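Syntaxin1 (Monosiga brevicollis, PDB 2XHE) probably acts as a SNARE of the syntaxin family, binding other SNARE proteins as part of membrane transport. Local coordinates at residues B[52-57]-B[137-142]; B[69-74]-B[156-161]; B[143-148]-B[246-251]; B[163-168]-B[217-222]. One frame throughout, in Å; residues are numbered along the deposited sequence.

Contact 1: B[52-57]-B[137-142]; sequences RIRDNI and QSQHSS
Gln139 OE1 takes two N-H groups from Arg54, one from NH1 at 3.1 Å and one from NH2 at 3.2 Å. The pair joins helix 44-72 to helix 131-171, the first and last long helices of the three-helix N-terminal bundle usual in syntaxins. The backbones stand well apart here, with Arg54 CA 10.3 Å from Gln139 CA, so two long side chains bridge the gap. Arg54 presents its guanidinium end-on, and the amide oxygen sits exactly in the guanidinium plane, whereas the two flat groups are nearly perpendicular (86°). Gln139 turns at its second torsion (chi2 -71°), which folds the amide back to meet the arginine. With an alanine here both donors to OE1 go, and the Gln139 amide is likely to be held from its NE2 side alone, by the other protein, among the bonds described. Leu143, one helical turn after Gln139, packs against the same arginine. The other protein of the assembly borders the bridge as well: aromatic packing from that chain reaches both Arg54 and Gln139, and a polar side chain is hydrogen-bonded to Gln139 NE2. At Gln139 OE1, NH1 and NH2 of Arg54 arrive from opposite faces of the amide plane.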
# COMPACT_ATOMS: atom_id res chain seq x y z
N ARG B 52 -26.37 11.54 10.74
CA ARG B 52 -26.22 12.62 11.71
C ARG B 52 -24.75 12.94 11.99
O ARG B 52 -24.36 14.11 11.92
CB ARG B 52 -26.94 12.30 13.03
CG ARG B 52 -27.77 13.46 13.61
CD ARG B 52 -27.81 13.48 15.14
NE ARG B 52 -27.99 12.16 15.75
CZ ARG B 52 -29.04 11.37 15.55
NH1 ARG B 52 -29.11 10.19 16.17
NH2 ARG B 52 -30.02 11.75 14.74
N ILE B 53 -23.96 11.90 12.29
CA ILE B 53 -22.53 12.06 12.59
C ILE B 53 -21.78 12.63 11.38
O ILE B 53 -21.06 13.63 11.51
CB ILE B 53 -21.86 10.72 13.07
CG1 ILE B 53 -22.53 10.19 14.33
CG2 ILE B 53 -20.36 10.90 13.35
CD1 ILE B 53 -22.34 8.73 14.53
N ARG B 54 -21.95 12.01 10.21
CA ARG B 54 -21.32 12.56 9.00
C ARG B 54 -21.67 14.04 8.87
O ARG B 54 -20.78 14.89 8.75
CB ARG B 54 -21.73 11.81 7.73
CG ARG B 54 -21.37 10.35 7.70
CD ARG B 54 -21.13 9.87 6.28
NE ARG B 54 -20.13 8.81 6.29
CZ ARG B 54 -20.32 7.62 6.83
NH1 ARG B 54 -21.49 7.33 7.39
NH2 ARG B 54 -19.33 6.71 6.82
N ASP B 55 -22.97 14.34 8.92
CA ASP B 55 -23.46 15.72 8.79
C ASP B 55 -22.88 16.68 9.83
O ASP B 55 -22.42 17.77 9.48
CB ASP B 55 -24.99 15.77 8.80
CG ASP B 55 -25.61 15.36 7.47
OD1 ASP B 55 -24.88 15.31 6.46
OD2 ASP B 55 -26.83 15.09 7.45
N ASN B 56 -22.91 16.28 11.10
CA ASN B 56 -22.33 17.10 12.16
C ASN B 56 -20.85 17.36 11.91
O ASN B 56 -20.39 18.50 12.06
CB ASN B 56 -22.51 16.45 13.52
CG ASN B 56 -23.94 16.48 14.01
OD1 ASN B 56 -24.81 17.07 13.37
ND2 ASN B 56 -24.19 15.85 15.15
N ILE B 57 -20.11 16.30 11.55
CA ILE B 57 -18.68 16.41 11.26
C ILE B 57 -18.42 17.47 10.19
O ILE B 57 -17.62 18.38 10.39
CB ILE B 57 -18.04 15.05 10.85
CG1 ILE B 57 -17.84 14.14 12.06
CG2 ILE B 57 -16.68 15.23 10.18
CD1 ILE B 57 -17.38 12.75 11.67
N GLN B 137 -19.76 -2.14 12.70
CA GLN B 137 -18.36 -2.03 13.12
C GLN B 137 -17.50 -1.18 12.19
O GLN B 137 -16.69 -0.39 12.66
CB GLN B 137 -17.75 -3.41 13.31
CG GLN B 137 -18.19 -4.09 14.60
CD GLN B 137 -17.73 -5.53 14.71
OE1 GLN B 137 -17.25 -6.12 13.73
NE2 GLN B 137 -17.90 -6.11 15.89
N SER B 138 -17.68 -1.32 10.87
CA SER B 138 -16.92 -0.48 9.95
C SER B 138 -17.37 0.98 9.98
O SER B 138 -16.54 1.88 9.85
CB SER B 138 -16.92 -1.04 8.53
OG SER B 138 -18.22 -1.41 8.13
N GLN B 139 -18.67 1.21 10.16
CA GLN B 139 -19.19 2.57 10.35
C GLN B 139 -18.62 3.19 11.63
O GLN B 139 -18.14 4.33 11.64
CB GLN B 139 -20.73 2.57 10.44
CG GLN B 139 -21.49 2.22 9.16
CD GLN B 139 -21.41 3.29 8.09
OE1 GLN B 139 -20.90 4.39 8.31
NE2 GLN B 139 -21.91 2.97 6.91
N HIS B 140 -18.69 2.43 12.72
CA HIS B 140 -18.25 2.93 14.02
C HIS B 140 -16.77 3.32 13.99
O HIS B 140 -16.39 4.38 14.49
CB HIS B 140 -18.51 1.89 15.10
CG HIS B 140 -18.20 2.37 16.49
ND1 HIS B 140 -17.77 3.66 16.74
CD2 HIS B 140 -18.26 1.75 17.68
CE1 HIS B 140 -17.57 3.80 18.04
NE2 HIS B 140 -17.87 2.66 18.64
N SER B 141 -15.95 2.45 13.40
CA SER B 141 -14.52 2.68 13.31
C SER B 141 -14.21 3.89 12.44
O SER B 141 -13.57 4.85 12.88
CB SER B 141 -13.81 1.45 12.74
OG SER B 141 -13.88 0.38 13.67
N SER B 142 -14.66 3.83 11.20
CA SER B 142 -14.38 4.89 10.24
C SER B 142 -14.69 6.29 10.80
O SER B 142 -13.87 7.21 10.67
CB SER B 142 -15.16 4.64 8.95
OG SER B 142 -14.85 5.62 7.97

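Contact 2: B[69-74]-B[156-161]; sequences QLHTES and DVQAEN
Within residues 156-161 the first to reach across is Gln158, whose NE2 donates a hydrogen bond to His71 NE2 over 3.1 Å. The N-H points fairly straight at the acceptor (149°), and His71 NE2 lies close to the plane of the amide. Seen from the imidazole the donor is tilted, 28° out of the ring plane. The Gln158 side chain starts away from helix 44-72 and bends at its second torsion (chi2 -64°), which brings the amide back to the ring; its OE1 bonds to Ser225 OG. Accepting at NE2 is consistent with a neutral imidazole. Both partners are buried where the three-helix N-terminal bundle of syntaxins meets helix 214-237; Met94 of helix 80-116 and Leu222 of helix 214-237 touch the histidine too. Were an alanine here instead of the imidazole, Gln158 NE2 would lose its acceptor and a gap would probably open beside Met94 and Leu222. One turn on, Asn161 lies closest in backbone, its CA 6.8 Å from His71 CA. Its CB sits over one face of the imidazole, toward the rim, in a CH-pi contact 4.3 Å from the ring centroid. Beyond the ring, the methyl CG2 of Thr72 rests against the amide end of Asn161.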
# COMPACT_ATOMS: atom_id res chain seq x y z
N GLN B 69 -10.70 32.50 11.12
CA GLN B 69 -10.72 33.93 10.79
C GLN B 69 -11.09 34.80 11.99
O GLN B 69 -10.37 35.75 12.31
CB GLN B 69 -11.69 34.21 9.64
CG GLN B 69 -11.34 33.48 8.37
CD GLN B 69 -12.31 33.79 7.25
OE1 GLN B 69 -13.23 34.60 7.41
NE2 GLN B 69 -12.11 33.15 6.10
N LEU B 70 -12.20 34.48 12.63
CA LEU B 70 -12.67 35.27 13.77
C LEU B 70 -11.57 35.52 14.81
O LEU B 70 -11.62 36.51 15.55
CB LEU B 70 -13.88 34.60 14.43
CG LEU B 70 -15.17 34.52 13.60
CD1 LEU B 70 -16.31 34.00 14.46
CD2 LEU B 70 -15.51 35.89 13.02
N HIS B 71 -10.59 34.63 14.87
CA HIS B 71 -9.48 34.76 15.81
C HIS B 71 -8.41 35.73 15.32
O HIS B 71 -8.04 36.67 16.03
CB HIS B 71 -8.84 33.40 16.10
CG HIS B 71 -9.47 32.67 17.24
ND1 HIS B 71 -9.61 33.23 18.49
CD2 HIS B 71 -9.98 31.42 17.32
CE1 HIS B 71 -10.19 32.35 19.30
NE2 HIS B 71 -10.43 31.25 18.61
N THR B 72 -7.90 35.49 14.11
CA THR B 72 -6.85 36.32 13.53
C THR B 72 -7.40 37.69 13.14
O THR B 72 -6.64 38.59 12.79
CB THR B 72 -6.21 35.66 12.29
OG1 THR B 72 -7.20 35.47 11.27
CG2 THR B 72 -5.56 34.31 12.65
N GLU B 73 -8.72 37.82 13.21
CA GLU B 73 -9.39 39.07 12.90
C GLU B 73 -9.49 39.95 14.15
O GLU B 73 -9.57 41.18 14.05
CB GLU B 73 -10.77 38.79 12.31
CG GLU B 73 -11.44 39.98 11.63
CD GLU B 73 -12.78 39.63 11.00
OE1 GLU B 73 -12.91 38.50 10.46
OE2 GLU B 73 -13.70 40.48 11.04
N SER B 74 -9.48 39.33 15.32
CA SER B 74 -9.48 40.07 16.58
C SER B 74 -8.09 40.64 16.88
O SER B 74 -7.85 41.14 17.98
CB SER B 74 -9.98 39.22 17.74
OG SER B 74 -11.39 39.10 17.72
N ASP B 156 -5.89 22.29 16.99
CA ASP B 156 -4.70 22.94 16.45
C ASP B 156 -4.89 24.44 16.25
O ASP B 156 -3.99 25.21 16.56
CB ASP B 156 -4.24 22.27 15.16
CG ASP B 156 -3.21 21.17 15.40
OD1 ASP B 156 -2.75 21.01 16.56
OD2 ASP B 156 -2.85 20.47 14.43
N VAL B 157 -6.06 24.84 15.76
CA VAL B 157 -6.36 26.27 15.56
C VAL B 157 -6.57 27.01 16.89
O VAL B 157 -6.27 28.20 16.99
CB VAL B 157 -7.56 26.49 14.60
CG1 VAL B 157 -8.76 25.69 15.04
CG2 VAL B 157 -7.92 27.97 14.50
N GLN B 158 -7.07 26.31 17.90
CA GLN B 158 -7.22 26.89 19.24
C GLN B 158 -5.87 27.18 19.90
O GLN B 158 -5.56 28.33 20.23
CB GLN B 158 -8.08 26.01 20.15
CG GLN B 158 -9.56 25.95 19.75
CD GLN B 158 -10.28 27.29 19.85
OE1 GLN B 158 -11.03 27.55 20.80
NE2 GLN B 158 -10.08 28.15 18.86
N ALA B 159 -5.06 26.15 20.09
CA ALA B 159 -3.72 26.33 20.64
C ALA B 159 -2.85 27.24 19.77
O ALA B 159 -2.06 28.03 20.28
CB ALA B 159 -3.05 25.00 20.84
N GLU B 160 -3.00 27.13 18.45
CA GLU B 160 -2.29 27.98 17.50
C GLU B 160 -2.56 29.45 17.77
O GLU B 160 -1.65 30.27 17.77
CB GLU B 160 -2.69 27.63 16.06
CG GLU B 160 -2.12 28.53 14.97
CD GLU B 160 -2.46 28.03 13.56
OE1 GLU B 160 -2.56 28.86 12.64
OE2 GLU B 160 -2.63 26.80 13.37
N ASN B 161 -3.84 29.77 17.99
CA ASN B 161 -4.25 31.14 18.26
C ASN B 161 -3.96 31.58 19.70
O ASN B 161 -3.65 32.74 19.93
CB ASN B 161 -5.74 31.35 17.92
CG ASN B 161 -5.95 31.84 16.48
OD1 ASN B 161 -6.70 31.24 15.71
ND2 ASN B 161 -5.30 32.94 16.13

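Contact 3: B[143-148]-B[246-251]; sequences LSRKFV and MIDRIE
Arg145 and Asp248 form the charged part of this contact, a salt bridge with Arg145 NH2 3.4 Å from Asp248 OD1. The hydrogen bond within it is weak, since the N-H meets the oxygen at 132°, and the guanidinium and carboxylate planes are turned 53° against each other. The bridge therefore rests on one nitrogen and one oxygen rather than on a paired, two-pronged grip. Arg145 leaves its helix toward the other segment and bends at the third torsion (chi3 -70°), carrying NH2 up to the acid. The strongest polar partner of Asp248 lies elsewhere: its OD1 is hydrogen-bonded to the backbone of the other protein in the assembly, so the arginine is a second, looser partner.

Apolar contact is slight. Ile247 CG2 comes 4.4 Å from Arg145 NH1, a glancing approach obliquely placed to the guanidinium. The far end of the isoleucine packs more closely on helix 131-171, where its CD1 meets Ser141 OG at 3.4 Å.

Backbone bonds shape residues 246-251. This segment belongs to the SNARE region, which here is not one continuous helix: after helix 214-237 it passes through a loop beside helix 131-171 before helix 250-255. A type I beta turn runs from Met246 to Arg249, closed by Arg249 N to Met246 O (3.0 Å), and it sets Ile247 and Asp248 at the two middle positions, both with CB facing helix 131-171. Arg249 then occupies the N-cap position of helix 250-255. Asp248 also makes backbone hydrogen bonds to the other protein, and an acidic side chain of that chain packs on Arg145.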
# COMPACT_ATOMS: atom_id res chain seq x y z
N LEU B 143 -15.86 6.45 11.41
CA LEU B 143 -16.32 7.77 11.83
C LEU B 143 -15.59 8.29 13.07
O LEU B 143 -15.32 9.49 13.20
CB LEU B 143 -17.84 7.76 12.06
CG LEU B 143 -18.70 7.59 10.80
CD1 LEU B 143 -20.16 7.34 11.17
CD2 LEU B 143 -18.58 8.81 9.89
N SER B 144 -15.27 7.38 13.99
CA SER B 144 -14.49 7.76 15.15
C SER B 144 -13.17 8.36 14.71
O SER B 144 -12.73 9.38 15.23
CB SER B 144 -14.27 6.57 16.06
OG SER B 144 -15.51 6.06 16.50
N ARG B 145 -12.54 7.74 13.71
CA ARG B 145 -11.31 8.28 13.16
C ARG B 145 -11.59 9.63 12.52
O ARG B 145 -10.97 10.63 12.90
CB ARG B 145 -10.64 7.31 12.17
CG ARG B 145 -9.97 6.09 12.84
CD ARG B 145 -9.10 5.25 11.87
NE ARG B 145 -9.89 4.51 10.88
CZ ARG B 145 -10.66 3.45 11.16
NH1 ARG B 145 -10.77 3.01 12.41
NH2 ARG B 145 -11.34 2.85 10.18
N LYS B 146 -12.53 9.68 11.58
CA LYS B 146 -12.91 10.95 10.94
C LYS B 146 -13.12 12.03 12.00
O LYS B 146 -12.65 13.15 11.83
CB LYS B 146 -14.14 10.78 10.04
CG LYS B 146 -14.47 11.98 9.15
CD LYS B 146 -13.38 12.26 8.10
CE LYS B 146 -12.46 13.42 8.50
NZ LYS B 146 -11.28 13.58 7.59
N PHE B 147 -13.79 11.68 13.09
CA PHE B 147 -14.03 12.61 14.19
C PHE B 147 -12.77 13.14 14.90
O PHE B 147 -12.61 14.36 15.04
CB PHE B 147 -15.02 12.02 15.21
CG PHE B 147 -15.40 12.99 16.29
CD1 PHE B 147 -15.83 14.27 15.97
CD2 PHE B 147 -15.32 12.63 17.62
CE1 PHE B 147 -16.16 15.17 16.96
CE2 PHE B 147 -15.66 13.53 18.62
CZ PHE B 147 -16.08 14.79 18.29
N VAL B 148 -11.89 12.25 15.36
CA VAL B 148 -10.65 12.64 16.04
C VAL B 148 -9.79 13.53 15.13
O VAL B 148 -9.15 14.48 15.59
CB VAL B 148 -9.83 11.39 16.54
CG1 VAL B 148 -8.41 11.77 17.02
CG2 VAL B 148 -10.56 10.65 17.66
N MET B 246 -6.92 -3.37 12.47
CA MET B 246 -6.96 -4.14 11.23
C MET B 246 -8.29 -3.94 10.47
O MET B 246 -8.41 -4.35 9.31
CB MET B 246 -6.77 -5.63 11.56
CG MET B 246 -6.26 -6.48 10.41
SD MET B 246 -4.62 -6.00 9.80
CE MET B 246 -3.54 -7.02 10.80
N ILE B 247 -9.26 -3.32 11.14
CA ILE B 247 -10.61 -3.16 10.58
C ILE B 247 -10.69 -2.27 9.32
O ILE B 247 -11.55 -2.48 8.46
CB ILE B 247 -11.63 -2.66 11.66
CG1 ILE B 247 -13.04 -2.52 11.06
CG2 ILE B 247 -11.18 -1.35 12.27
CD1 ILE B 247 -14.16 -2.64 12.08
N ASP B 248 -9.79 -1.29 9.22
CA ASP B 248 -9.73 -0.47 8.02
C ASP B 248 -9.27 -1.25 6.78
O ASP B 248 -9.23 -0.70 5.68
CB ASP B 248 -8.82 0.74 8.22
CG ASP B 248 -9.23 1.93 7.36
OD1 ASP B 248 -10.43 2.01 7.01
OD2 ASP B 248 -8.37 2.78 7.03
N ARG B 249 -8.93 -2.52 6.95
CA ARG B 249 -8.50 -3.35 5.83
C ARG B 249 -9.70 -4.08 5.24
O ARG B 249 -10.45 -4.73 5.97
CB ARG B 249 -7.42 -4.33 6.28
CG ARG B 249 -6.00 -3.80 6.10
CD ARG B 249 -5.61 -3.77 4.62
NE ARG B 249 -4.58 -2.78 4.32
CZ ARG B 249 -4.02 -2.62 3.12
NH1 ARG B 249 -4.41 -3.39 2.10
NH2 ARG B 249 -3.08 -1.71 2.93
N ILE B 250 -9.90 -3.96 3.93
CA ILE B 250 -11.10 -4.52 3.30
C ILE B 250 -11.08 -6.03 3.45
O ILE B 250 -12.00 -6.62 4.02
CB ILE B 250 -11.23 -4.19 1.80
CG1 ILE B 250 -11.23 -2.68 1.56
CG2 ILE B 250 -12.52 -4.75 1.24
CD1 ILE B 250 -11.34 -2.32 0.09
N GLU B 251 -10.01 -6.65 2.96
CA GLU B 251 -9.82 -8.09 3.08
C GLU B 251 -10.26 -8.62 4.44
O GLU B 251 -10.84 -9.69 4.52
CB GLU B 251 -8.37 -8.47 2.79
CG GLU B 251 -7.98 -8.37 1.33
CD GLU B 251 -7.05 -9.49 0.88
OE1 GLU B 251 -6.06 -9.78 1.59
OE2 GLU B 251 -7.32 -10.09 -0.20

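Contact 4: B[163-168]-B[217-222]; sequences RRYGEN and KDIQQL
Tyr165 and Ile219 make the close part of this contact between helix 131-171 and helix 214-237, where Tyr165 CA and Ile219 CA are 7.0 Å apart. The methyl CD1 of Ile219 approaches the edge of the tyrosine ring, lying in its plane, with CD2 of Tyr165 as the nearest ring atom at 3.4 Å. The two side chains run alongside each other in opposing senses, so the isoleucine tip lies beside the root of the tyrosine while the ring runs on toward Asp218. There the ring edge meets a second carbon: Tyr165 CE2 is 3.8 Å from Asp218 CB. The carboxylate plane stands 70° from the ring, and Asp218 OD1 has a weak hydrogen bond to Asn87. No hydrogen bond joins the two segments, so the interface is held by packing.

Away from the ring the fit is looser. Leu222, one turn beyond Asp218, points its CB toward helix 131-171 yet does not come into close contact with residues 163-168; it packs on Gln158 and Lys162, earlier on helix 131-171, and on Met94 of helix 80-116. Ile219 itself is only partly buried. A SNARE helix lying along the N-terminal bundle, as here, is characteristic of the closed conformation of syntaxins.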
# COMPACT_ATOMS: atom_id res chain seq x y z
N ARG B 163 -1.44 30.77 21.48
CA ARG B 163 -0.02 31.04 21.59
C ARG B 163 0.30 32.46 21.12
O ARG B 163 1.10 33.16 21.74
CB ARG B 163 0.79 30.01 20.80
CG ARG B 163 2.29 30.27 20.72
CD ARG B 163 3.07 29.01 20.34
NE ARG B 163 2.33 28.13 19.43
CZ ARG B 163 2.15 28.37 18.13
NH1 ARG B 163 2.65 29.46 17.57
NH2 ARG B 163 1.47 27.51 17.39
N ARG B 164 -0.34 32.89 20.03
CA ARG B 164 -0.16 34.24 19.52
C ARG B 164 -1.15 35.23 20.14
O ARG B 164 -1.00 36.44 19.99
CB ARG B 164 -0.26 34.27 17.99
CG ARG B 164 -1.59 33.78 17.43
CD ARG B 164 -1.86 34.35 16.04
NE ARG B 164 -0.79 34.06 15.09
CZ ARG B 164 -0.86 33.14 14.13
NH1 ARG B 164 0.17 32.95 13.31
NH2 ARG B 164 -1.96 32.41 13.98
N TYR B 165 -2.16 34.71 20.83
CA TYR B 165 -3.13 35.53 21.56
C TYR B 165 -2.53 35.91 22.90
O TYR B 165 -3.21 36.42 23.78
CB TYR B 165 -4.41 34.75 21.81
CG TYR B 165 -5.67 35.41 21.32
CD1 TYR B 165 -5.96 35.48 19.96
CD2 TYR B 165 -6.59 35.94 22.21
CE1 TYR B 165 -7.12 36.07 19.50
CE2 TYR B 165 -7.75 36.54 21.76
CZ TYR B 165 -8.01 36.60 20.41
OH TYR B 165 -9.17 37.20 19.97
N GLY B 166 -1.24 35.64 23.05
CA GLY B 166 -0.49 36.02 24.23
C GLY B 166 0.77 36.72 23.79
O GLY B 166 1.25 37.63 24.46
N GLU B 167 1.31 36.29 22.65
CA GLU B 167 2.54 36.87 22.10
C GLU B 167 2.28 38.24 21.48
O GLU B 167 2.70 39.27 22.02
CB GLU B 167 3.16 35.95 21.05
CG GLU B 167 3.81 34.69 21.62
CD GLU B 167 4.40 33.80 20.53
OE1 GLU B 167 4.21 34.12 19.33
OE2 GLU B 167 5.05 32.79 20.87
N ASN B 168 1.61 38.24 20.34
CA ASN B 168 1.36 39.48 19.59
C ASN B 168 0.10 40.23 20.04
O ASN B 168 -0.46 41.01 19.26
CB ASN B 168 1.31 39.20 18.08
CG ASN B 168 2.66 38.79 17.51
OD1 ASN B 168 3.68 38.81 18.19
ND2 ASN B 168 2.66 38.41 16.23
N LYS B 217 -9.84 36.97 29.62
CA LYS B 217 -11.07 36.20 29.51
C LYS B 217 -11.08 35.42 28.19
O LYS B 217 -11.77 34.41 28.05
CB LYS B 217 -12.30 37.11 29.60
CG LYS B 217 -12.56 37.70 30.98
CD LYS B 217 -12.03 39.12 31.09
CE LYS B 217 -12.57 39.81 32.35
NZ LYS B 217 -12.33 41.29 32.38
N ASP B 218 -10.30 35.91 27.23
CA ASP B 218 -10.24 35.30 25.90
C ASP B 218 -9.21 34.17 25.85
O ASP B 218 -9.37 33.22 25.07
CB ASP B 218 -9.92 36.36 24.84
CG ASP B 218 -11.12 37.23 24.49
OD1 ASP B 218 -12.27 36.79 24.73
OD2 ASP B 218 -10.92 38.34 23.96
N ILE B 219 -8.17 34.26 26.67
CA ILE B 219 -7.15 33.22 26.74
C ILE B 219 -7.65 32.01 27.52
O ILE B 219 -7.44 30.87 27.11
CB ILE B 219 -5.82 33.74 27.35
CG1 ILE B 219 -4.87 34.22 26.25
CG2 ILE B 219 -5.14 32.65 28.18
CD1 ILE B 219 -5.48 35.23 25.31
N GLN B 220 -8.33 32.25 28.64
CA GLN B 220 -8.83 31.16 29.46
C GLN B 220 -10.01 30.46 28.80
O GLN B 220 -10.41 29.37 29.21
CB GLN B 220 -9.22 31.68 30.85
CG GLN B 220 -10.36 32.69 30.82
CD GLN B 220 -10.55 33.40 32.15
OE1 GLN B 220 -9.64 33.45 32.98
NE2 GLN B 220 -11.74 33.96 32.35
N GLN B 221 -10.59 31.08 27.77
CA GLN B 221 -11.59 30.41 26.95
C GLN B 221 -10.91 29.30 26.16
O GLN B 221 -11.23 28.12 26.30
CB GLN B 221 -12.28 31.40 25.99
CG GLN B 221 -13.59 32.01 26.50
CD GLN B 221 -14.81 31.15 26.19
OE1 GLN B 221 -14.93 30.03 26.67
NE2 GLN B 221 -15.73 31.69 25.39
N LEU B 222 -9.94 29.70 25.34
CA LEU B 222 -9.13 28.76 24.57
C LEU B 222 -8.55 27.66 25.45
O LEU B 222 -8.18 26.60 24.96
CB LEU B 222 -8.00 29.51 23.88
CG LEU B 222 -8.46 30.66 22.99
CD1 LEU B 222 -7.30 31.21 22.20
CD2 LEU B 222 -9.56 30.18 22.06

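In the fold
Contacts 1 and 2, whose centres are about 27 Å apart, join the same two helices, 44-72 and 131-171, and both use a glutamine of helix 131-171. Contact 1 is partly buried and bordered by the other protein; contact 2 lies in the interior, where an imidazole replaces the guanidinium. Contacts 3 and 4 bring SNARE-region segments to helix 131-171, which takes part in all four. Contact 3 is a surface salt bridge beside the other protein, contact 4 a buried apolar packing without hydrogen bonds. Contact 3 touches contact 1 and contact 4 touches contact 2, giving two clusters toward different ends of helix 131-171.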